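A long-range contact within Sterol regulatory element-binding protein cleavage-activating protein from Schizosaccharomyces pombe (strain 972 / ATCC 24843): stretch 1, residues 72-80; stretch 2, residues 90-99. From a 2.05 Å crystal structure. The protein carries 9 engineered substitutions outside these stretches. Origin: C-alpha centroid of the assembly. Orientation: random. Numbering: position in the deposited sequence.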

# COMPACT_ATOMS: atom_id res chain seq x y z
N GLN A 72 24.53 -9.71 8.15
CA GLN A 72 24.20 -8.88 9.29
C GLN A 72 22.73 -9.07 9.70
O GLN A 72 22.17 -8.24 10.47
CB GLN A 72 24.55 -7.42 8.99
CG GLN A 72 26.05 -7.14 8.80
CD GLN A 72 26.35 -5.90 7.95
OE1 GLN A 72 25.48 -5.34 7.26
NE2 GLN A 72 27.63 -5.46 7.98
N MET A 73 22.13 -10.16 9.23
CA MET A 73 20.69 -10.41 9.37
C MET A 73 20.46 -11.79 9.93
O MET A 73 21.26 -12.65 9.70
CB MET A 73 19.96 -10.37 8.02
CG MET A 73 19.74 -8.94 7.50
SD MET A 73 18.44 -8.04 8.41
CE MET A 73 16.94 -8.75 7.84
N PRO A 74 19.31 -12.02 10.59
CA PRO A 74 18.95 -13.40 10.95
C PRO A 74 18.85 -14.30 9.74
O PRO A 74 18.67 -13.84 8.64
CB PRO A 74 17.59 -13.26 11.68
CG PRO A 74 17.10 -11.86 11.36
CD PRO A 74 18.33 -11.03 11.06
N ARG A 75 18.97 -15.61 9.94
CA ARG A 75 19.02 -16.52 8.82
C ARG A 75 17.63 -16.82 8.33
O ARG A 75 17.47 -17.42 7.27
CB ARG A 75 19.83 -17.80 9.15
CG ARG A 75 19.09 -18.86 9.94
CD ARG A 75 19.72 -20.25 9.80
NE ARG A 75 18.70 -21.27 9.49
CZ ARG A 75 18.19 -21.47 8.27
NH1 ARG A 75 18.59 -20.76 7.22
NH2 ARG A 75 17.27 -22.41 8.11
N THR A 76 16.62 -16.38 9.08
CA THR A 76 15.24 -16.45 8.65
C THR A 76 14.61 -15.08 8.75
O THR A 76 14.91 -14.29 9.68
CB THR A 76 14.39 -17.42 9.50
OG1 THR A 76 14.45 -17.05 10.89
CG2 THR A 76 14.87 -18.85 9.32
N LEU A 77 13.68 -14.79 7.85
CA LEU A 77 12.98 -13.49 7.91
C LEU A 77 11.60 -13.77 7.42
O LEU A 77 11.42 -14.05 6.24
CB LEU A 77 13.66 -12.49 7.00
CG LEU A 77 13.80 -10.98 7.26
CD1 LEU A 77 13.55 -10.18 5.98
CD2 LEU A 77 13.01 -10.41 8.41
N LYS A 78 10.63 -13.74 8.34
CA LYS A 78 9.28 -14.01 7.98
C LYS A 78 8.47 -12.71 7.70
O LYS A 78 7.46 -12.79 7.04
CB LYS A 78 8.57 -14.71 9.14
CG LYS A 78 8.93 -16.15 9.49
CD LYS A 78 7.80 -16.72 10.37
CE LYS A 78 7.50 -18.20 10.16
NZ LYS A 78 6.08 -18.51 10.50
N ALA A 79 8.83 -11.57 8.30
CA ALA A 79 8.02 -10.34 8.05
C ALA A 79 8.81 -9.12 8.41
O ALA A 79 9.76 -9.18 9.20
CB ALA A 79 6.76 -10.33 8.89
N ILE A 80 8.42 -8.03 7.76
CA ILE A 80 8.93 -6.71 8.05
C ILE A 80 7.79 -5.73 8.12
O ILE A 80 6.80 -5.91 7.45
CB ILE A 80 9.92 -6.24 6.96
CG1 ILE A 80 10.43 -4.84 7.32
CG2 ILE A 80 9.28 -6.20 5.56
CD1 ILE A 80 11.43 -4.31 6.32
N SER A 90 10.20 -3.10 12.33
CA SER A 90 10.12 -4.39 13.03
C SER A 90 10.43 -5.48 12.08
O SER A 90 9.77 -5.58 11.05
CB SER A 90 8.72 -4.70 13.59
OG SER A 90 7.72 -4.59 12.58
N LEU A 91 11.42 -6.29 12.42
CA LEU A 91 11.82 -7.45 11.62
C LEU A 91 11.48 -8.72 12.43
O LEU A 91 11.77 -8.79 13.61
CB LEU A 91 13.30 -7.41 11.36
CG LEU A 91 13.96 -6.28 10.58
CD1 LEU A 91 15.45 -6.53 10.53
CD2 LEU A 91 13.38 -6.24 9.17
N PHE A 92 10.90 -9.71 11.78
CA PHE A 92 10.56 -10.95 12.44
C PHE A 92 11.28 -12.08 11.75
O PHE A 92 11.11 -12.31 10.53
CB PHE A 92 9.04 -11.24 12.32
CG PHE A 92 8.21 -10.41 13.26
CD1 PHE A 92 8.04 -9.05 13.03
CD2 PHE A 92 7.56 -11.00 14.37
CE1 PHE A 92 7.30 -8.28 13.90
CE2 PHE A 92 6.82 -10.24 15.22
CZ PHE A 92 6.71 -8.87 15.01
N SER A 93 12.10 -12.80 12.52
CA SER A 93 12.62 -14.09 12.07
C SER A 93 11.63 -15.19 12.48
O SER A 93 10.51 -14.87 12.94
CB SER A 93 14.02 -14.33 12.66
OG SER A 93 13.93 -14.41 14.09
N LYS A 94 12.00 -16.47 12.34
CA LYS A 94 11.11 -17.54 12.75
C LYS A 94 10.81 -17.53 14.26
O LYS A 94 9.72 -17.92 14.65
CB LYS A 94 11.63 -18.92 12.31
CG LYS A 94 12.92 -19.38 12.99
CD LYS A 94 13.45 -20.71 12.43
CE LYS A 94 14.93 -20.89 12.82
NZ LYS A 94 15.66 -21.93 12.03
N ASP A 95 11.75 -17.07 15.09
CA ASP A 95 11.55 -17.06 16.53
C ASP A 95 11.82 -15.76 17.24
O ASP A 95 11.65 -15.68 18.46
CB ASP A 95 12.38 -18.17 17.22
CG ASP A 95 13.86 -18.08 16.96
OD1 ASP A 95 14.40 -16.99 16.73
OD2 ASP A 95 14.50 -19.16 16.97
N THR A 96 12.22 -14.71 16.50
CA THR A 96 12.62 -13.46 17.18
C THR A 96 12.11 -12.22 16.46
O THR A 96 12.11 -12.17 15.21
CB THR A 96 14.15 -13.43 17.25
OG1 THR A 96 14.63 -14.73 17.61
CG2 THR A 96 14.66 -12.40 18.23
N LEU A 97 11.70 -11.23 17.24
CA LEU A 97 11.42 -9.93 16.69
C LEU A 97 12.46 -8.92 17.14
O LEU A 97 12.99 -8.96 18.28
CB LEU A 97 9.99 -9.50 17.01
CG LEU A 97 9.65 -8.95 18.38
CD1 LEU A 97 9.80 -7.45 18.52
CD2 LEU A 97 8.21 -9.34 18.70
N PHE A 98 12.77 -8.04 16.21
CA PHE A 98 13.77 -7.04 16.39
C PHE A 98 13.18 -5.70 16.04
O PHE A 98 12.63 -5.52 14.97
CB PHE A 98 14.92 -7.32 15.43
CG PHE A 98 15.50 -8.73 15.47
CD1 PHE A 98 15.01 -9.73 14.67
CD2 PHE A 98 16.66 -9.00 16.20
CE1 PHE A 98 15.58 -10.98 14.62
CE2 PHE A 98 17.26 -10.26 16.14
CZ PHE A 98 16.70 -11.27 15.37
N ILE A 99 13.35 -4.70 16.89
CA ILE A 99 12.81 -3.36 16.68
C ILE A 99 13.99 -2.42 16.55
O ILE A 99 14.76 -2.24 17.55
CB ILE A 99 11.97 -2.85 17.86
CG1 ILE A 99 10.81 -3.79 18.18
CG2 ILE A 99 11.52 -1.41 17.61
CD1 ILE A 99 9.86 -4.07 17.05

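Stretch 1 approaches the first strand of stretch 2 first as an irregular chain and then as a true antiparallel partner. Gln72 stands clear of the contact. Met73 points its CA-to-CB bond sideways, but its long, flexible side chain, with all three chi angles near m, carries CE to 3.8 Å from Leu91 CD1, an apolar meeting that the length of the side chain makes possible. Pro74 points toward stretch 2, and its compact ring packs by CG against Phe98 CE1 at 3.7 Å. Arg75 offers no such attraction: its NE lies 4.0 Å from Lys94 NZ, two like charges close together; Arg75 is exposed and poorly ordered.

Thr76 combines a small side chain with a hydroxyl. In its p rotamer, OG1 accepts a hydrogen bond from Lys94 N at 2.9 Å, nearly straight at 170°, and so satisfies a backbone amide where stretch 2 has left its strand. Thr76 O also receives a CA-H...O contact from Ser93 CA at 3.3 Å. Leu77 directs its CA-to-CB bond away, yet the end of the side chain comes back, with CD2 4.2 Å from Leu91 CB.

Phe92 O is the busiest acceptor: Lys78 N donates to it at 2.7 Å and Ala79 N at 3.3 Å, while Leu77 CA adds a CA-H...O contact at 3.4 Å. The aliphatic part of Lys78 runs beside stretch 2, CG lying 4.0 Å from Ser93 O. Ala79 completes its hydrogen-bonded pair when Phe92 N donates to Ala79 O at 2.9 Å; its small methyl sits on the same sheet face as Phe92, with the two CB atoms 4.2 Å apart. Ile80 pairs with Leu91 without backbone hydrogen bonds between them. Their branched apolar side chains share the other face, where Ile80 CG1 meets Leu91 CD2 at 3.8 Å, well suited to this buried position.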